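Local coordinates for protein polyketide biosynthesis cytochrome P450 PksS (Bacillus subtilis, PDB 4YZR) that oxidises dihydrobacillaene as a haem-containing cytochrome P450 monooxygenase in the biosynthesis of the polyketide antibiotic bacillaene, at residues A[48-53]-A[318-323]; A[261-266]-A[331-336]; A[280-285]-A[340-345]. All blocks are in the same frame, centred on the assembly; numbering follows the deposited sequence.

Contact 1 of 3, residues A[48-53]-A[318-323]; sequences TRYDDC and GSANRD
Asp323 and Tyr50 make the firm bond of this contact: the N-H of Tyr50, in the first turn of helix 50-58, points at Asp323 OD2 (N to OD2 2.8 Å, 167° at the hydrogen) and meets that oxygen on its anti side. A chi1 of -170° puts Asp323 CG anti to its own backbone N, and OD2 lies beyond it. OD2 takes a second proton from water 1, 2.7 Å away, and the water in turn accepts from Asp51 N; OD1 is held by the backbone N of Asn325. A carboxylate from far along the chain thus serves amides that lie too early in the helix to find intrahelical carbonyls. Ser319 OG is 2.9 Å from Thr48 O, but its one proton also has Gly316 O within reach, and which acceptor takes it is not settled. Between these polar points Ala320 CB packs on Tyr50 CA (3.8 Å), and Ala320 O sits at the edge of the Tyr50 ring, 3.4 Å from CD2. The Tyr50 hydroxyl is bonded to Arg341 O. On the outer side, Arg49 grips Asp51 side-on, NE to OD1 (2.8 Å) and NH1 to OD2 (3.0 Å). The contact pins the junction between strand 42-47 and helix 50-58 to the end of helix 317-320, with Arg25 and Leu21 of helix 17-27 packed against Thr48, Arg49 and Ser319.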
loop_
_atom_site.group_PDB
_atom_site.type_symbol
_atom_site.label_atom_id
_atom_site.label_comp_id
_atom_site.label_asym_id
_atom_site.label_seq_id
_atom_site.Cartn_x
_atom_site.Cartn_y
_atom_site.Cartn_z
ATOM N N THR A 48 8.255 -16.494 5.505
ATOM C CA THR A 48 8.091 -16.451 4.078
ATOM C C THR A 48 7.124 -17.341 3.421
ATOM O O THR A 48 6.782 -17.157 2.265
ATOM C CB THR A 48 9.439 -16.535 3.372
ATOM O OG1 THR A 48 10.204 -17.557 4.059
ATOM C CG2 THR A 48 10.177 -15.227 3.522
ATOM N N ARG A 49 6.698 -18.432 4.125
ATOM C CA ARG A 49 5.654 -19.273 3.568
ATOM C C ARG A 49 4.231 -18.789 3.812
ATOM O O ARG A 49 3.987 -18.169 4.827
ATOM C CB ARG A 49 5.707 -20.663 4.201
ATOM C CG ARG A 49 6.915 -21.513 3.737
ATOM C CD ARG A 49 7.063 -22.737 4.698
ATOM N NE ARG A 49 5.846 -23.573 4.702
ATOM C CZ ARG A 49 5.661 -24.657 3.970
ATOM N NH1 ARG A 49 4.501 -25.302 4.023
ATOM N NH2 ARG A 49 6.585 -25.094 3.102
ATOM N N TYR A 50 3.316 -19.127 2.923
ATOM C CA TYR A 50 1.936 -18.677 3.059
ATOM C C TYR A 50 1.305 -19.247 4.329
ATOM O O TYR A 50 0.631 -18.568 5.082
ATOM C CB TYR A 50 1.141 -19.091 1.837
ATOM C CG TYR A 50 -0.258 -18.585 1.754
ATOM C CD1 TYR A 50 -1.330 -19.181 2.400
ATOM C CD2 TYR A 50 -0.562 -17.498 0.914
ATOM C CE1 TYR A 50 -2.616 -18.761 2.239
ATOM C CE2 TYR A 50 -1.877 -17.070 0.742
ATOM C CZ TYR A 50 -2.901 -17.717 1.400
ATOM O OH TYR A 50 -4.220 -17.346 1.195
ATOM N N ASP A 51 1.478 -20.550 4.595
ATOM C CA ASP A 51 0.838 -21.111 5.753
ATOM C C ASP A 51 1.363 -20.528 7.008
ATOM O O ASP A 51 0.565 -20.206 7.936
ATOM C CB ASP A 51 0.995 -22.689 5.782
ATOM C CG ASP A 51 2.382 -23.203 5.808
ATOM O OD1 ASP A 51 3.394 -22.554 5.522
ATOM O OD2 ASP A 51 2.613 -24.430 6.132
ATOM N N ASP A 52 2.657 -20.291 7.089
ATOM C CA ASP A 52 3.193 -19.688 8.312
ATOM C C ASP A 52 2.830 -18.196 8.472
ATOM O O ASP A 52 2.533 -17.702 9.561
ATOM C CB ASP A 52 4.708 -19.794 8.401
ATOM C CG ASP A 52 5.206 -21.254 8.390
ATOM O OD1 ASP A 52 4.520 -22.090 9.044
ATOM O OD2 ASP A 52 6.231 -21.577 7.794
ATOM N N CYS A 53 2.756 -17.490 7.328
ATOM C CA CYS A 53 2.286 -16.106 7.392
ATOM C C CYS A 53 0.894 -16.059 7.931
ATOM O O CYS A 53 0.524 -15.218 8.754
ATOM C CB CYS A 53 2.364 -15.479 6.041
ATOM S SG CYS A 53 4.019 -14.946 5.521
ATOM N N GLY A 318 5.429 -10.969 -0.352
ATOM C CA GLY A 318 5.824 -11.229 -1.705
ATOM C C GLY A 318 6.055 -12.740 -1.994
ATOM O O GLY A 318 5.677 -13.207 -3.054
ATOM N N SER A 319 6.725 -13.394 -1.035
ATOM C CA SER A 319 6.927 -14.831 -1.216
ATOM C C SER A 319 5.732 -15.642 -0.867
ATOM O O SER A 319 5.506 -16.722 -1.463
ATOM C CB SER A 319 8.145 -15.234 -0.403
ATOM O OG SER A 319 8.076 -14.963 0.924
ATOM N N ALA A 320 4.947 -15.266 0.117
ATOM C CA ALA A 320 3.752 -16.012 0.448
ATOM C C ALA A 320 2.828 -16.068 -0.754
ATOM O O ALA A 320 2.205 -17.087 -1.087
ATOM C CB ALA A 320 3.013 -15.344 1.586
ATOM N N ASN A 321 2.758 -14.948 -1.500
ATOM C CA ASN A 321 1.948 -14.807 -2.695
ATOM C C ASN A 321 2.443 -15.652 -3.886
ATOM O O ASN A 321 1.738 -15.752 -4.864
ATOM C CB ASN A 321 1.876 -13.332 -3.072
ATOM C CG ASN A 321 0.841 -12.607 -2.345
ATOM O OD1 ASN A 321 -0.009 -13.167 -1.653
ATOM N ND2 ASN A 321 0.857 -11.278 -2.511
ATOM N N ARG A 322 3.614 -16.225 -3.731
ATOM C CA ARG A 322 4.203 -17.107 -4.743
ATOM C C ARG A 322 4.383 -18.491 -4.204
ATOM O O ARG A 322 5.220 -19.291 -4.746
ATOM C CB ARG A 322 5.510 -16.528 -5.332
ATOM C CG ARG A 322 5.212 -15.221 -6.087
ATOM C CD ARG A 322 6.439 -14.592 -6.604
ATOM N NE ARG A 322 6.179 -13.273 -7.204
ATOM C CZ ARG A 322 6.756 -12.850 -8.292
ATOM N NH1 ARG A 322 7.657 -13.623 -8.977
ATOM N NH2 ARG A 322 6.548 -11.639 -8.655
ATOM N N ASP A 323 3.711 -18.865 -3.139
ATOM C CA ASP A 323 3.935 -20.193 -2.503
ATOM C C ASP A 323 3.230 -21.230 -3.301
ATOM O O ASP A 323 2.037 -21.233 -3.475
ATOM C CB ASP A 323 3.397 -20.082 -1.087
ATOM C CG ASP A 323 3.724 -21.208 -0.193
ATOM O OD1 ASP A 323 3.729 -22.395 -0.745
ATOM O OD2 ASP A 323 3.985 -21.074 0.967
HETATM O O HOH W 1 2.814 -22.801 2.655
#

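Contact 2 of 3, residues A[261-266]-A[331-336]; sequences KKECEK and EILNIN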
loop_
_atom_site.group_PDB
_atom_site.type_symbol
_atom_site.label_atom_id
_atom_site.label_comp_id
_atom_site.label_asym_id
_atom_site.label_seq_id
_atom_site.Cartn_x
_atom_site.Cartn_y
_atom_site.Cartn_z
ATOM N N LYS A 261 3.516 -9.705 -22.438
ATOM C CA LYS A 261 2.701 -9.275 -23.606
ATOM C C LYS A 261 1.509 -10.116 -23.929
ATOM O O LYS A 261 0.487 -9.577 -24.324
ATOM C CB LYS A 261 3.580 -9.133 -24.834
ATOM C CG LYS A 261 4.371 -7.824 -24.808
ATOM C CD LYS A 261 5.574 -7.969 -25.764
ATOM C CE LYS A 261 5.976 -6.681 -26.460
ATOM N NZ LYS A 261 7.462 -6.604 -26.648
ATOM N N LYS A 262 1.612 -11.427 -23.757
ATOM C CA LYS A 262 0.496 -12.279 -24.002
ATOM C C LYS A 262 -0.635 -12.050 -23.026
ATOM O O LYS A 262 -1.784 -12.114 -23.375
ATOM C CB LYS A 262 0.893 -13.755 -24.035
ATOM C CG LYS A 262 1.618 -14.061 -25.356
ATOM C CD LYS A 262 1.739 -15.556 -25.562
ATOM C CE LYS A 262 2.908 -16.058 -24.752
ATOM N NZ LYS A 262 3.134 -17.528 -24.908
ATOM N N GLU A 263 -0.307 -11.731 -21.771
ATOM C CA GLU A 263 -1.358 -11.427 -20.800
ATOM C C GLU A 263 -1.894 -10.016 -21.015
ATOM O O GLU A 263 -3.120 -9.823 -20.921
ATOM C CB GLU A 263 -0.796 -11.545 -19.374
ATOM C CG GLU A 263 -0.307 -12.952 -19.006
ATOM C CD GLU A 263 -1.447 -13.948 -19.073
ATOM O OE1 GLU A 263 -2.432 -13.905 -18.313
ATOM O OE2 GLU A 263 -1.368 -14.807 -20.007
ATOM N N CYS A 264 -1.051 -9.093 -21.394
ATOM C CA CYS A 264 -1.505 -7.721 -21.725
ATOM C C CYS A 264 -2.544 -7.735 -22.868
ATOM O O CYS A 264 -3.571 -7.149 -22.827
ATOM C CB CYS A 264 -0.340 -6.931 -22.141
ATOM S SG CYS A 264 -0.789 -5.183 -22.274
ATOM N N GLU A 265 -2.200 -8.534 -23.880
ATOM C CA GLU A 265 -3.138 -8.673 -25.052
ATOM C C GLU A 265 -4.453 -9.290 -24.709
ATOM O O GLU A 265 -5.488 -8.779 -25.134
ATOM C CB GLU A 265 -2.442 -9.506 -26.118
ATOM C CG GLU A 265 -3.129 -9.515 -27.482
ATOM C CD GLU A 265 -3.264 -8.137 -28.076
ATOM O OE1 GLU A 265 -2.262 -7.389 -28.061
ATOM O OE2 GLU A 265 -4.384 -7.794 -28.508
ATOM N N LYS A 266 -4.479 -10.268 -23.784
ATOM C CA LYS A 266 -5.741 -10.819 -23.334
ATOM C C LYS A 266 -6.632 -9.753 -22.761
ATOM O O LYS A 266 -7.813 -9.704 -22.970
ATOM C CB LYS A 266 -5.545 -11.937 -22.314
ATOM C CG LYS A 266 -4.876 -13.191 -22.901
ATOM C CD LYS A 266 -4.754 -14.290 -21.837
ATOM C CE LYS A 266 -4.000 -15.519 -22.251
ATOM N NZ LYS A 266 -3.485 -16.352 -21.129
ATOM N N GLU A 331 5.133 -18.452 -10.262
ATOM C CA GLU A 331 5.943 -17.481 -10.846
ATOM C C GLU A 331 5.416 -16.930 -12.153
ATOM O O GLU A 331 5.985 -15.996 -12.701
ATOM C CB GLU A 331 7.405 -17.980 -11.078
ATOM C CG GLU A 331 8.076 -18.394 -9.802
ATOM C CD GLU A 331 8.251 -17.306 -8.794
ATOM O OE1 GLU A 331 8.686 -16.251 -9.195
ATOM O OE2 GLU A 331 7.965 -17.600 -7.641
ATOM N N ILE A 332 4.373 -17.540 -12.682
ATOM C CA ILE A 332 3.773 -17.148 -13.921
ATOM C C ILE A 332 2.646 -16.146 -13.723
ATOM O O ILE A 332 1.752 -16.393 -12.959
ATOM C CB ILE A 332 3.247 -18.411 -14.659
ATOM C CG1 ILE A 332 4.411 -19.410 -14.893
ATOM C CG2 ILE A 332 2.613 -18.030 -16.013
ATOM C CD1 ILE A 332 5.612 -18.792 -15.516
ATOM N N LEU A 333 2.656 -15.072 -14.474
ATOM C CA LEU A 333 1.531 -14.144 -14.453
ATOM C C LEU A 333 0.353 -14.745 -15.205
ATOM O O LEU A 333 0.473 -15.035 -16.432
ATOM C CB LEU A 333 1.876 -12.806 -15.071
ATOM C CG LEU A 333 0.915 -11.653 -14.817
ATOM C CD1 LEU A 333 0.983 -11.151 -13.369
ATOM C CD2 LEU A 333 1.111 -10.541 -15.808
ATOM N N ASN A 334 -0.772 -14.925 -14.586
ATOM C CA ASN A 334 -1.997 -15.415 -15.169
ATOM C C ASN A 334 -3.180 -14.509 -14.742
ATOM O O ASN A 334 -3.707 -14.636 -13.660
ATOM C CB ASN A 334 -2.279 -16.874 -14.721
ATOM C CG ASN A 334 -3.599 -17.379 -15.201
ATOM O OD1 ASN A 334 -4.212 -16.749 -15.987
ATOM N ND2 ASN A 334 -4.049 -18.553 -14.704
ATOM N N ILE A 335 -3.508 -13.609 -15.640
ATOM C CA ILE A 335 -4.533 -12.644 -15.345
ATOM C C ILE A 335 -5.943 -13.131 -15.165
ATOM O O ILE A 335 -6.822 -12.369 -14.750
ATOM C CB ILE A 335 -4.468 -11.398 -16.203
ATOM C CG1 ILE A 335 -4.903 -11.700 -17.639
ATOM C CG2 ILE A 335 -3.119 -10.741 -16.053
ATOM C CD1 ILE A 335 -5.383 -10.570 -18.453
ATOM N N ASN A 336 -6.152 -14.434 -15.467
ATOM C CA ASN A 336 -7.345 -15.140 -15.229
ATOM C C ASN A 336 -7.368 -16.068 -14.030
ATOM O O ASN A 336 -8.361 -16.750 -13.813
ATOM C CB ASN A 336 -7.821 -15.916 -16.516
ATOM C CG ASN A 336 -8.247 -14.949 -17.595
ATOM O OD1 ASN A 336 -9.305 -14.333 -17.514
ATOM N ND2 ASN A 336 -7.389 -14.704 -18.512
HETATM O O HOH W 2 -4.569 -15.624 -18.428
#
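Glu263, on the first helical turns of 261-269, and Ile335, in the irregular segment 331-336, bring their CA atoms to 6.4 Å, the closest CA pair across the two segments. Their side chains slide past each other in opposite directions. The Glu263 chain is bent at chi2 (-61°), which turns CD back. OE1 receives the N-H of Ile335 (N to OE1 2.9 Å, 167°) on its anti side, while OE2 offers its syn lone pair to Lys266 NZ at 2.9 Å. The lysine comes from one turn further along the same helix, its chain extended beyond CG. Water 2 ties the polar groups together. It donates to Glu263 OE1 and to Asn334 OD1, both at 2.7 Å, and accepts from Lys266 NZ and Asn336 ND2, so its two protons and two acceptor places are all used. Asn334 OD1 also takes the N-H of Asn336 (3.1 Å), an Asx turn, so this oxygen serves both the turn and the water. Beneath this polar layer the contact is aliphatic: Leu333 CD2 reaches Glu263 CB at 4.2 Å, and Ile335 CD1 reaches Lys266 CB at 4.1 Å. Ile335 and Asn336 also lean on helix 274-285. The segment belongs to the meander of the P450 fold, the coil leading toward the cysteine loop. Chemically, the Glu263 carboxylate is shared among a backbone amide, an ammonium group and a water, donors that would all be expected to stabilise its negative charge. Glu263 thus ties the irregular segment to helix 261-269, while Glu280 and Thr276 of helix 274-285 hold two other backbone groups, Asn334 N and Ile335 O.

Contact 3 of 3, residues A[280-285]-A[340-345]; sequences ELLRYT and NRHISF. With HEM (protoporphyrin IX containing Fe), chain C.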
loop_
_atom_site.group_PDB
_atom_site.type_symbol
_atom_site.label_atom_id
_atom_site.label_comp_id
_atom_site.label_asym_id
_atom_site.label_seq_id
_atom_site.Cartn_x
_atom_site.Cartn_y
_atom_site.Cartn_z
ATOM N N GLU A 280 -4.520 -10.496 -9.861
ATOM C CA GLU A 280 -3.245 -11.090 -10.220
ATOM C C GLU A 280 -2.110 -10.118 -10.159
ATOM O O GLU A 280 -1.016 -10.475 -9.712
ATOM C CB GLU A 280 -3.336 -11.797 -11.560
ATOM C CG GLU A 280 -2.062 -12.449 -11.998
ATOM C CD GLU A 280 -1.666 -13.668 -11.237
ATOM O OE1 GLU A 280 -2.216 -13.970 -10.164
ATOM O OE2 GLU A 280 -0.775 -14.495 -11.743
ATOM N N LEU A 281 -2.369 -8.884 -10.574
ATOM C CA LEU A 281 -1.314 -7.865 -10.434
ATOM C C LEU A 281 -1.029 -7.597 -8.972
ATOM O O LEU A 281 0.145 -7.410 -8.615
ATOM C CB LEU A 281 -1.678 -6.621 -11.228
ATOM C CG LEU A 281 -1.722 -6.854 -12.756
ATOM C CD1 LEU A 281 -2.320 -5.667 -13.444
ATOM C CD2 LEU A 281 -0.425 -7.138 -13.375
ATOM N N LEU A 282 -2.012 -7.565 -8.105
ATOM C CA LEU A 282 -1.752 -7.449 -6.663
ATOM C C LEU A 282 -0.921 -8.581 -6.181
ATOM O O LEU A 282 0.050 -8.369 -5.421
ATOM C CB LEU A 282 -3.057 -7.407 -5.920
ATOM C CG LEU A 282 -3.805 -6.089 -5.931
ATOM C CD1 LEU A 282 -5.291 -6.210 -5.706
ATOM C CD2 LEU A 282 -3.157 -5.101 -4.937
ATOM N N ARG A 283 -1.227 -9.814 -6.555
ATOM C CA ARG A 283 -0.485 -10.945 -6.108
ATOM C C ARG A 283 0.950 -10.902 -6.571
ATOM O O ARG A 283 1.876 -11.128 -5.780
ATOM C CB ARG A 283 -1.119 -12.259 -6.601
ATOM C CG ARG A 283 -0.412 -13.493 -6.151
ATOM C CD ARG A 283 -0.788 -14.784 -6.909
ATOM N NE ARG A 283 -0.279 -14.801 -8.236
ATOM C CZ ARG A 283 0.915 -15.287 -8.574
ATOM N NH1 ARG A 283 1.730 -15.799 -7.714
ATOM N NH2 ARG A 283 1.335 -15.219 -9.856
ATOM N N TYR A 284 1.170 -10.651 -7.843
ATOM C CA TYR A 284 2.481 -10.731 -8.489
ATOM C C TYR A 284 3.360 -9.531 -8.135
ATOM O O TYR A 284 4.598 -9.744 -7.940
ATOM C CB TYR A 284 2.233 -10.802 -9.993
ATOM C CG TYR A 284 3.460 -11.096 -10.815
ATOM C CD1 TYR A 284 3.852 -12.367 -11.064
ATOM C CD2 TYR A 284 4.194 -10.075 -11.290
ATOM C CE1 TYR A 284 5.021 -12.579 -11.871
ATOM C CE2 TYR A 284 5.345 -10.271 -12.059
ATOM C CZ TYR A 284 5.704 -11.501 -12.307
ATOM O OH TYR A 284 6.881 -11.682 -13.072
ATOM N N THR A 285 2.820 -8.347 -7.971
ATOM C CA THR A 285 3.629 -7.181 -7.731
ATOM C C THR A 285 3.746 -6.894 -6.275
ATOM O O THR A 285 4.615 -6.077 -5.922
ATOM C CB THR A 285 3.097 -5.928 -8.444
ATOM O OG1 THR A 285 1.886 -5.421 -7.870
ATOM C CG2 THR A 285 2.993 -6.159 -9.997
ATOM N N ASN A 340 -7.923 -16.652 -6.135
ATOM C CA ASN A 340 -6.556 -15.971 -6.032
ATOM C C ASN A 340 -6.591 -15.426 -4.643
ATOM O O ASN A 340 -6.967 -14.283 -4.392
ATOM C CB ASN A 340 -6.477 -14.856 -6.999
ATOM C CG ASN A 340 -5.092 -14.174 -6.939
ATOM O OD1 ASN A 340 -4.323 -14.333 -5.977
ATOM N ND2 ASN A 340 -4.804 -13.421 -7.975
ATOM N N ARG A 341 -6.141 -16.183 -3.679
ATOM C CA ARG A 341 -6.176 -15.904 -2.297
ATOM C C ARG A 341 -4.834 -15.264 -1.815
ATOM O O ARG A 341 -4.354 -15.501 -0.785
ATOM C CB ARG A 341 -6.562 -17.130 -1.443
ATOM C CG ARG A 341 -7.969 -17.652 -1.775
ATOM C CD ARG A 341 -8.554 -18.643 -0.761
ATOM N NE ARG A 341 -8.543 -19.924 -1.466
ATOM C CZ ARG A 341 -9.504 -20.393 -2.261
ATOM N NH1 ARG A 341 -10.689 -19.812 -2.355
ATOM N NH2 ARG A 341 -9.307 -21.532 -2.861
ATOM N N HIS A 342 -4.397 -14.249 -2.559
ATOM C CA HIS A 342 -3.223 -13.497 -2.183
ATOM C C HIS A 342 -3.460 -12.751 -0.878
ATOM O O HIS A 342 -4.622 -12.453 -0.479
ATOM C CB HIS A 342 -2.866 -12.491 -3.326
ATOM C CG HIS A 342 -3.823 -11.391 -3.506
ATOM N ND1 HIS A 342 -3.948 -10.321 -2.647
ATOM C CD2 HIS A 342 -4.743 -11.197 -4.475
ATOM C CE1 HIS A 342 -4.857 -9.501 -3.089
ATOM N NE2 HIS A 342 -5.401 -10.004 -4.186
ATOM N N ILE A 343 -2.400 -12.372 -0.230
ATOM C CA ILE A 343 -2.406 -11.581 0.986
ATOM C C ILE A 343 -1.788 -10.173 0.808
ATOM O O ILE A 343 -1.239 -9.596 1.712
ATOM C CB ILE A 343 -1.760 -12.298 2.167
ATOM C CG1 ILE A 343 -0.324 -12.717 1.955
ATOM C CG2 ILE A 343 -2.610 -13.524 2.559
ATOM C CD1 ILE A 343 0.402 -13.066 3.301
ATOM N N SER A 344 -1.939 -9.668 -0.409
ATOM C CA SER A 344 -1.421 -8.318 -0.690
ATOM C C SER A 344 -2.049 -7.204 0.103
ATOM O O SER A 344 -1.456 -6.142 0.260
ATOM C CB SER A 344 -1.492 -7.978 -2.096
ATOM O OG SER A 344 -0.729 -8.993 -2.862
ATOM N N PHE A 345 -3.267 -7.435 0.575
ATOM C CA PHE A 345 -4.050 -6.498 1.466
ATOM C C PHE A 345 -3.961 -6.946 2.929
ATOM O O PHE A 345 -4.714 -6.480 3.768
ATOM C CB PHE A 345 -5.453 -6.361 0.999
ATOM C CG PHE A 345 -5.640 -5.660 -0.303
ATOM C CD1 PHE A 345 -5.173 -4.369 -0.505
ATOM C CD2 PHE A 345 -6.406 -6.207 -1.359
ATOM C CE1 PHE A 345 -5.366 -3.660 -1.641
ATOM C CE2 PHE A 345 -6.649 -5.520 -2.505
ATOM C CZ PHE A 345 -6.156 -4.248 -2.654
HETATM C CHA HEM C . -3.959 -1.821 5.862
HETATM C CHB HEM C . -2.083 -2.951 1.555
HETATM C CHC HEM C . -4.290 0.915 -0.402
HETATM C CHD HEM C . -6.001 2.081 3.926
HETATM C C1A HEM C . -3.239 -2.455 4.877
HETATM C C2A HEM C . -2.460 -3.698 4.982
HETATM C C3A HEM C . -1.911 -3.949 3.821
HETATM C C4A HEM C . -2.394 -2.936 2.880
HETATM C CMA HEM C . -0.951 -5.022 3.490
HETATM C CAA HEM C . -2.214 -4.450 6.296
HETATM C CBA HEM C . -1.015 -3.993 6.993
HETATM C CGA HEM C . -0.610 -4.728 8.342
HETATM O O1A HEM C . 0.538 -4.363 8.773
HETATM O O2A HEM C . -1.390 -5.528 8.704
HETATM C C1B HEM C . -2.511 -1.986 0.645
HETATM C C2B HEM C . -2.260 -1.981 -0.758
HETATM C C3B HEM C . -2.855 -0.914 -1.345
HETATM C C4B HEM C . -3.523 -0.216 -0.246
HETATM C CMB HEM C . -1.465 -3.024 -1.397
HETATM C CAB HEM C . -2.896 -0.445 -2.719
HETATM C CBB HEM C . -2.655 -1.234 -3.707
HETATM C C1C HEM C . -4.998 1.587 0.558
HETATM C C2C HEM C . -5.777 2.756 0.427
HETATM C C3C HEM C . -6.282 3.105 1.680
HETATM C C4C HEM C . -5.750 2.138 2.587
HETATM C CMC HEM C . -6.087 3.342 -0.925
HETATM C CAC HEM C . -7.142 4.218 2.044
HETATM C CBC HEM C . -7.184 5.329 1.403
HETATM C C1D HEM C . -5.600 1.152 4.856
HETATM C C2D HEM C . -5.876 1.227 6.270
HETATM C C3D HEM C . -5.313 0.104 6.804
HETATM C C4D HEM C . -4.692 -0.668 5.710
HETATM C CMD HEM C . -6.705 2.274 6.982
HETATM C CAD HEM C . -5.339 -0.345 8.242
HETATM C CBD HEM C . -6.516 -1.215 8.554
HETATM C CGD HEM C . -6.676 -1.629 10.050
HETATM O O1D HEM C . -5.670 -1.499 10.755
HETATM O O2D HEM C . -7.786 -2.101 10.364
HETATM N NA HEM C . -3.232 -2.104 3.565
HETATM N NB HEM C . -3.332 -0.913 0.907
HETATM N NC HEM C . -5.014 1.216 1.874
HETATM N ND HEM C . -4.871 0.034 4.525
HETATM FE FE HEM C . -4.173 -0.475 2.721
#
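Leu282 CB lies over one face of the His342 ring, a CH-pi contact 4.1 Å from the ring centroid and 23° off its normal, and the backbone N of Arg283 stands above the same face, also offset toward the rim and a little higher. At the ring edge, in plane, are Asn340 CG and the N-H of Ser344, which bonds to ND1 (3.1 Å); NE2 is bonded to Glu279, so both ring nitrogens are engaged. The Phe345 ring is wedged obliquely between the helix and the haem: its CE2 touches Leu282 CD1 at 3.5 Å, while CE1 lies 3.6 Å from C2B of the porphyrin. The Arg283 guanidinium carries the Glu280 carboxylate at its edge, NE to OE1 and NH2 to OE2, both 2.9 Å. The partners lie close to the guanidinium plane, yet the nitrogens stand well above that of the carboxylate. The chain's bend at chi3 (71°) turns NE back toward Glu280. Glu280 and Arg283 are the ExxR pair of cytochromes P450, here on helix 274-285, and Arg337 of the meander, salt-bridged to Glu280, completes the Glu-Arg-Arg triad. Segment 340-345 runs into the haem-binding loop, and Phe345 opens its FxxGxxxCxG signature. A backbone hydrogen bond joins Phe345 to Cys352, by similarity the axial ligand of the haem iron. Closer to the backbone, Arg283 CB packs against His342 CB at 3.7 Å, and the stem of the arginine continues past Asn340 OD1. Ser344 OG donates to Leu282 O (2.7 Å) from 69° out of the carbonyl plane, fastening the loop to the helix backbone, while Ser344 O lies against the haem methyl CMA.

How the contacts relate
Contact 3 is the one at the cofactor, with Phe345 packed on the porphyrin; contact 1, its centre about 11 Å from that of contact 3, has the Cys53 side chain about 11 Å from the haem, and contact 2 lies on the same side of the chain's centre as contact 3, their centres about 14 Å apart. Contacts 1 and 2 are about 21 Å apart by centres, yet Arg322 NH1 and Glu331 OE1 form a 2.8 Å salt bridge. Arg322 NH2 also reaches Tyr284 O at 2.8 Å, and Asn334 N reaches Glu280 OE2 at 2.9 Å, both probable hydrogen bonds. Helix 274-285 thus binds segments 318-323 and 331-336 as well as 340-345.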